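Local coordinates for protein paenibacillus xanthan lyase (Paenibacillus, PDB 6F2P) that cleaves the polysaccharide xanthan as a lyase (EC 4.2.2.12), built on a polysaccharide lyase family 8 core followed by further beta-rich domains, at residues L671-K677 / I704-K710; Y727-F733 / V747-L751. All blocks are in the same frame, centred on the assembly; numbering follows the deposited sequence.

Contact 1 (L671-K677 / I704-K710); sequences LVTSNRK and IYIDVNK
Two neighbouring antiparallel strands of a five-stranded sheet in the C-terminal beta-sandwich of this family 8 lyase form the contact: the axes of 672-674 and 704-708 run 4.7 Å apart at 164°. At the entry to the first strand, Leu671 O (Leu671 phi/psi -93/-6) accepts a hydrogen bond from Asn709 N at 2.7 Å; Asn709 itself centres an inverse gamma turn, closed by Lys710 N to Val708 O at 2.7 Å. Extended backbone follows. Val672 faces Val708 in a non-hydrogen-bonded pair (CA to CA 4.7 Å), and its t rotamer brings CG1 to 4.0 Å from Ile706 CG2. Thr673 and Asp707 make the hydrogen-bonded pair, with Thr673 N to Asp707 O and Asp707 N to Thr673 O both 2.9 Å; Thr673 OG1 is hydrogen-bonded to Thr668 OG1. Ser674 pairs with Ile706 (CA to CA 4.8 Å), its CB 3.7 Å from Ile706 CD1, and Ser674 OG donates to Arg676 O (2.7 Å). Val672, Ser674, Ile706 and Val708 therefore share the buried face, toward Phe661 and Ile691 of the opposing sheet, whereas Thr673 and Asp707 occupy the other. Regular pairing ends at Asn675 (phi/psi -101/6), where the CA separation from Tyr705 widens to 5.8 Å and Asn675 N to Tyr705 O is a weak 3.4 Å bond. With chi1 at 73° (p), the Asn675 side chain replaces a backbone acceptor: Tyr705 N donates to Asn675 OD1 at 2.8 Å. Arg676 sets CB 3.7 Å from Ile704 CG1, while its NH1 turns back to Asn675 O (2.7 Å). Lys677 points away, but Lys677 O lies 3.8 Å from Ile704 CD1.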
# COMPACT_ATOMS: atom_id res chain seq x y z
N LEU A 671 16.93 12.35 -13.13
CA LEU A 671 16.44 13.72 -13.22
C LEU A 671 15.67 14.11 -11.96
O LEU A 671 15.28 15.26 -11.81
CB LEU A 671 15.51 13.87 -14.43
CG LEU A 671 16.12 13.44 -15.77
CD1 LEU A 671 15.15 13.68 -16.90
CD2 LEU A 671 17.44 14.14 -16.04
N VAL A 672 15.46 13.15 -11.07
CA VAL A 672 14.49 13.33 -10.00
C VAL A 672 15.11 13.60 -8.64
O VAL A 672 16.07 12.94 -8.23
CB VAL A 672 13.54 12.12 -9.91
CG1 VAL A 672 12.42 12.39 -8.91
CG2 VAL A 672 12.96 11.79 -11.27
N THR A 673 14.55 14.58 -7.95
CA THR A 673 14.93 14.86 -6.58
C THR A 673 13.70 14.70 -5.71
O THR A 673 12.62 15.17 -6.07
CB THR A 673 15.50 16.29 -6.43
OG1 THR A 673 16.71 16.43 -7.19
CG2 THR A 673 15.79 16.60 -4.97
N SER A 674 13.86 14.01 -4.57
CA SER A 674 12.80 13.91 -3.57
C SER A 674 13.35 14.26 -2.20
O SER A 674 14.49 13.92 -1.88
CB SER A 674 12.21 12.50 -3.53
OG SER A 674 11.30 12.36 -2.45
N ASN A 675 12.54 14.93 -1.40
CA ASN A 675 12.95 15.30 -0.06
C ASN A 675 12.35 14.36 0.99
O ASN A 675 12.50 14.59 2.18
CB ASN A 675 12.55 16.75 0.26
CG ASN A 675 11.06 16.91 0.48
OD1 ASN A 675 10.25 16.16 -0.06
ND2 ASN A 675 10.68 17.91 1.27
N ARG A 676 11.67 13.32 0.54
CA ARG A 676 11.03 12.37 1.44
C ARG A 676 11.12 10.94 0.90
O ARG A 676 11.27 10.74 -0.30
CB ARG A 676 9.55 12.73 1.63
CG ARG A 676 9.30 14.02 2.42
CD ARG A 676 9.70 13.88 3.89
NE ARG A 676 9.44 15.11 4.64
CZ ARG A 676 10.28 16.14 4.72
NH1 ARG A 676 11.45 16.13 4.09
NH2 ARG A 676 9.94 17.21 5.44
N LYS A 677 11.03 9.96 1.79
CA LYS A 677 10.83 8.58 1.36
C LYS A 677 9.69 8.55 0.36
O LYS A 677 8.65 9.17 0.58
CB LYS A 677 10.49 7.68 2.55
CG LYS A 677 11.56 7.62 3.62
CD LYS A 677 11.04 6.97 4.90
CE LYS A 677 12.10 6.99 5.99
NZ LYS A 677 11.73 6.10 7.11
N ILE A 704 5.38 15.76 0.04
CA ILE A 704 6.60 15.33 -0.61
C ILE A 704 6.90 16.29 -1.75
O ILE A 704 6.09 16.44 -2.67
CB ILE A 704 6.46 13.93 -1.21
CG1 ILE A 704 6.25 12.88 -0.12
CG2 ILE A 704 7.70 13.60 -2.06
CD1 ILE A 704 5.90 11.48 -0.66
N TYR A 705 8.05 16.95 -1.68
CA TYR A 705 8.49 17.82 -2.76
C TYR A 705 9.30 17.02 -3.78
O TYR A 705 10.18 16.24 -3.42
CB TYR A 705 9.34 18.95 -2.21
CG TYR A 705 8.55 20.11 -1.62
CD1 TYR A 705 7.64 19.92 -0.60
CD2 TYR A 705 8.76 21.41 -2.07
CE1 TYR A 705 6.93 20.98 -0.06
CE2 TYR A 705 8.06 22.47 -1.54
CZ TYR A 705 7.15 22.25 -0.53
OH TYR A 705 6.45 23.30 0.00
N ILE A 706 8.98 17.22 -5.05
CA ILE A 706 9.68 16.55 -6.13
C ILE A 706 10.20 17.58 -7.14
O ILE A 706 9.46 18.48 -7.57
CB ILE A 706 8.75 15.56 -6.84
CG1 ILE A 706 8.26 14.47 -5.87
CG2 ILE A 706 9.42 14.97 -8.08
CD1 ILE A 706 9.27 13.40 -5.54
N ASP A 707 11.47 17.47 -7.51
CA ASP A 707 12.00 18.24 -8.63
C ASP A 707 12.30 17.29 -9.77
O ASP A 707 12.75 16.17 -9.55
CB ASP A 707 13.27 18.99 -8.24
CG ASP A 707 13.01 20.12 -7.24
OD1 ASP A 707 11.86 20.58 -7.15
OD2 ASP A 707 13.97 20.55 -6.56
N VAL A 708 12.02 17.73 -10.99
CA VAL A 708 12.44 16.98 -12.17
C VAL A 708 13.32 17.86 -13.05
O VAL A 708 12.89 18.90 -13.54
CB VAL A 708 11.25 16.43 -12.97
CG1 VAL A 708 11.73 15.73 -14.22
CG2 VAL A 708 10.45 15.48 -12.12
N ASN A 709 14.56 17.43 -13.23
CA ASN A 709 15.59 18.22 -13.89
C ASN A 709 15.39 18.32 -15.40
O ASN A 709 16.23 17.86 -16.18
CB ASN A 709 16.97 17.63 -13.58
CG ASN A 709 18.09 18.63 -13.77
OD1 ASN A 709 17.84 19.76 -14.16
ND2 ASN A 709 19.32 18.22 -13.48
N LYS A 710 14.28 18.92 -15.80
CA LYS A 710 13.97 19.12 -17.21
C LYS A 710 12.92 20.21 -17.37
O LYS A 710 12.05 20.39 -16.52
CB LYS A 710 13.47 17.84 -17.86
CG LYS A 710 13.49 17.90 -19.36
CD LYS A 710 12.81 16.72 -20.01
CE LYS A 710 13.65 16.22 -21.18
NZ LYS A 710 14.92 15.59 -20.70

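Contact 2 (Y727-F733 / V747-L751); sequences YYPTMKF and VKFSL
No hydrogen bond joins these segments: strands 731-733 and 747-750 lie 9.9 Å apart at 150°, so side chains fill the gap. Residues 727-730 are loop, with a cis peptide before Pro729. Phe749 (chi1 -73°, m) is the main bump, burying 111 Å² in the hollow bounded by Tyr727, Met731 and Phe733. Met731 (m, t, m) covers one face of that ring, CG 3.8 Å from the Phe749 centroid and 10° off the normal; Met731 SD stands obliquely, 4.0 Å from the same centroid, in a Met-aromatic contact. At the ring's edge, Tyr727 CD1 meets Phe749 CE1 at 3.6 Å, rim to rim with planes at 75°, and Phe733 CD1 lies 4.0 Å from Phe749 CE2. Val747 (p) places CG1 3.9 Å from the Phe733 centroid, 14° off the normal, as a CH-pi contact. Leu751 CD2 reaches Met731 CE at 4.3 Å. Interleaved apolar side chains between two facing sheets are the hallmark of a beta-sandwich interior.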
# COMPACT_ATOMS: atom_id res chain seq x y z
N TYR A 727 7.42 25.24 -14.00
CA TYR A 727 7.52 24.54 -15.28
C TYR A 727 8.93 24.60 -15.87
O TYR A 727 9.46 23.59 -16.33
CB TYR A 727 6.54 25.14 -16.29
CG TYR A 727 5.11 25.04 -15.86
CD1 TYR A 727 4.52 23.81 -15.62
CD2 TYR A 727 4.33 26.18 -15.71
CE1 TYR A 727 3.20 23.71 -15.23
CE2 TYR A 727 3.01 26.10 -15.32
CZ TYR A 727 2.45 24.86 -15.08
OH TYR A 727 1.14 24.77 -14.68
N TYR A 728 9.51 25.79 -15.87
CA TYR A 728 10.83 25.99 -16.45
C TYR A 728 11.68 26.89 -15.56
O TYR A 728 11.15 27.71 -14.82
CB TYR A 728 10.70 26.56 -17.87
CG TYR A 728 9.76 27.75 -18.00
CD1 TYR A 728 10.16 29.03 -17.62
CD2 TYR A 728 8.48 27.60 -18.52
CE1 TYR A 728 9.31 30.12 -17.73
CE2 TYR A 728 7.62 28.68 -18.65
CZ TYR A 728 8.04 29.94 -18.25
OH TYR A 728 7.19 31.01 -18.37
N PRO A 729 13.01 26.72 -15.59
CA PRO A 729 13.80 25.81 -16.42
C PRO A 729 13.71 24.34 -15.98
O PRO A 729 14.13 23.46 -16.73
CB PRO A 729 15.23 26.32 -16.23
CG PRO A 729 15.23 26.84 -14.83
CD PRO A 729 13.86 27.46 -14.62
N THR A 730 13.18 24.08 -14.79
CA THR A 730 12.96 22.70 -14.35
C THR A 730 11.58 22.49 -13.74
O THR A 730 11.01 23.41 -13.13
CB THR A 730 14.04 22.24 -13.34
OG1 THR A 730 14.07 23.14 -12.22
CG2 THR A 730 15.40 22.21 -13.98
N MET A 731 11.03 21.28 -13.91
CA MET A 731 9.74 20.93 -13.32
C MET A 731 9.84 20.85 -11.80
O MET A 731 10.74 20.23 -11.25
CB MET A 731 9.22 19.61 -13.88
CG MET A 731 8.58 19.75 -15.24
SD MET A 731 8.40 18.17 -16.10
CE MET A 731 9.99 18.00 -16.91
N LYS A 732 8.91 21.51 -11.11
CA LYS A 732 8.86 21.46 -9.66
C LYS A 732 7.42 21.30 -9.20
O LYS A 732 6.54 22.02 -9.67
CB LYS A 732 9.46 22.72 -9.04
CG LYS A 732 10.97 22.84 -9.19
CD LYS A 732 11.54 24.00 -8.37
CE LYS A 732 13.06 23.95 -8.36
NZ LYS A 732 13.70 25.10 -7.65
N PHE A 733 7.18 20.36 -8.29
CA PHE A 733 5.86 20.25 -7.67
C PHE A 733 5.93 19.64 -6.29
O PHE A 733 7.00 19.24 -5.85
CB PHE A 733 4.89 19.46 -8.56
CG PHE A 733 5.27 18.01 -8.76
CD1 PHE A 733 6.22 17.65 -9.71
CD2 PHE A 733 4.65 17.01 -8.02
CE1 PHE A 733 6.55 16.31 -9.91
CE2 PHE A 733 4.98 15.67 -8.21
CZ PHE A 733 5.93 15.32 -9.15
N VAL A 747 1.05 13.45 -12.19
CA VAL A 747 1.04 14.73 -12.86
C VAL A 747 1.71 14.57 -14.23
O VAL A 747 2.71 13.88 -14.36
CB VAL A 747 1.75 15.83 -12.03
CG1 VAL A 747 3.22 15.49 -11.79
CG2 VAL A 747 1.62 17.19 -12.70
N LYS A 748 1.13 15.18 -15.26
CA LYS A 748 1.68 15.10 -16.60
C LYS A 748 1.94 16.49 -17.17
O LYS A 748 1.02 17.30 -17.34
CB LYS A 748 0.77 14.28 -17.53
CG LYS A 748 1.29 14.19 -18.97
CD LYS A 748 0.80 12.94 -19.69
CE LYS A 748 -0.72 12.86 -19.72
NZ LYS A 748 -1.23 11.75 -20.59
N PHE A 749 3.21 16.76 -17.45
CA PHE A 749 3.63 18.06 -17.95
C PHE A 749 3.73 18.06 -19.47
O PHE A 749 4.00 17.03 -20.08
CB PHE A 749 4.98 18.41 -17.35
CG PHE A 749 4.92 18.79 -15.90
CD1 PHE A 749 4.62 20.10 -15.53
CD2 PHE A 749 5.18 17.86 -14.90
CE1 PHE A 749 4.57 20.46 -14.19
CE2 PHE A 749 5.13 18.22 -13.56
CZ PHE A 749 4.83 19.52 -13.20
N SER A 750 3.53 19.22 -20.08
CA SER A 750 3.76 19.36 -21.51
C SER A 750 5.21 19.76 -21.77
O SER A 750 5.81 20.50 -20.99
CB SER A 750 2.81 20.40 -22.10
OG SER A 750 3.00 21.67 -21.50
N LEU A 751 5.79 19.26 -22.85
CA LEU A 751 7.17 19.58 -23.18
C LEU A 751 7.30 20.44 -24.43
O LEU A 751 8.37 20.96 -24.73
CB LEU A 751 7.99 18.30 -23.35
CG LEU A 751 8.20 17.43 -22.12
CD1 LEU A 751 9.12 16.26 -22.45
CD2 LEU A 751 8.75 18.25 -20.97

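In the fold
Contact 1 lies within one sheet, while contact 2 spans the space between that sheet and its seven-stranded partner. Their centres are 12 Å apart, and strands 703-708 and 731-736 are neighbours: Val708 N to Met731 O at 2.8 Å and Ile706 N to Phe733 O at 2.9 Å are probable hydrogen bonds. The chemistry follows position. Contact 1 is partly buried and held chiefly by main-chain bonds, with a polar outer face on which Asp707 OD1 packs 3.2 Å from Lys732 CG; contact 2 is buried, apolar and largely aromatic. Alternation along these neighbouring strands explains this: Val708, Met731 and Phe733 turn inward, and Phe689 and Ile691 of strand 688-694 meet them there.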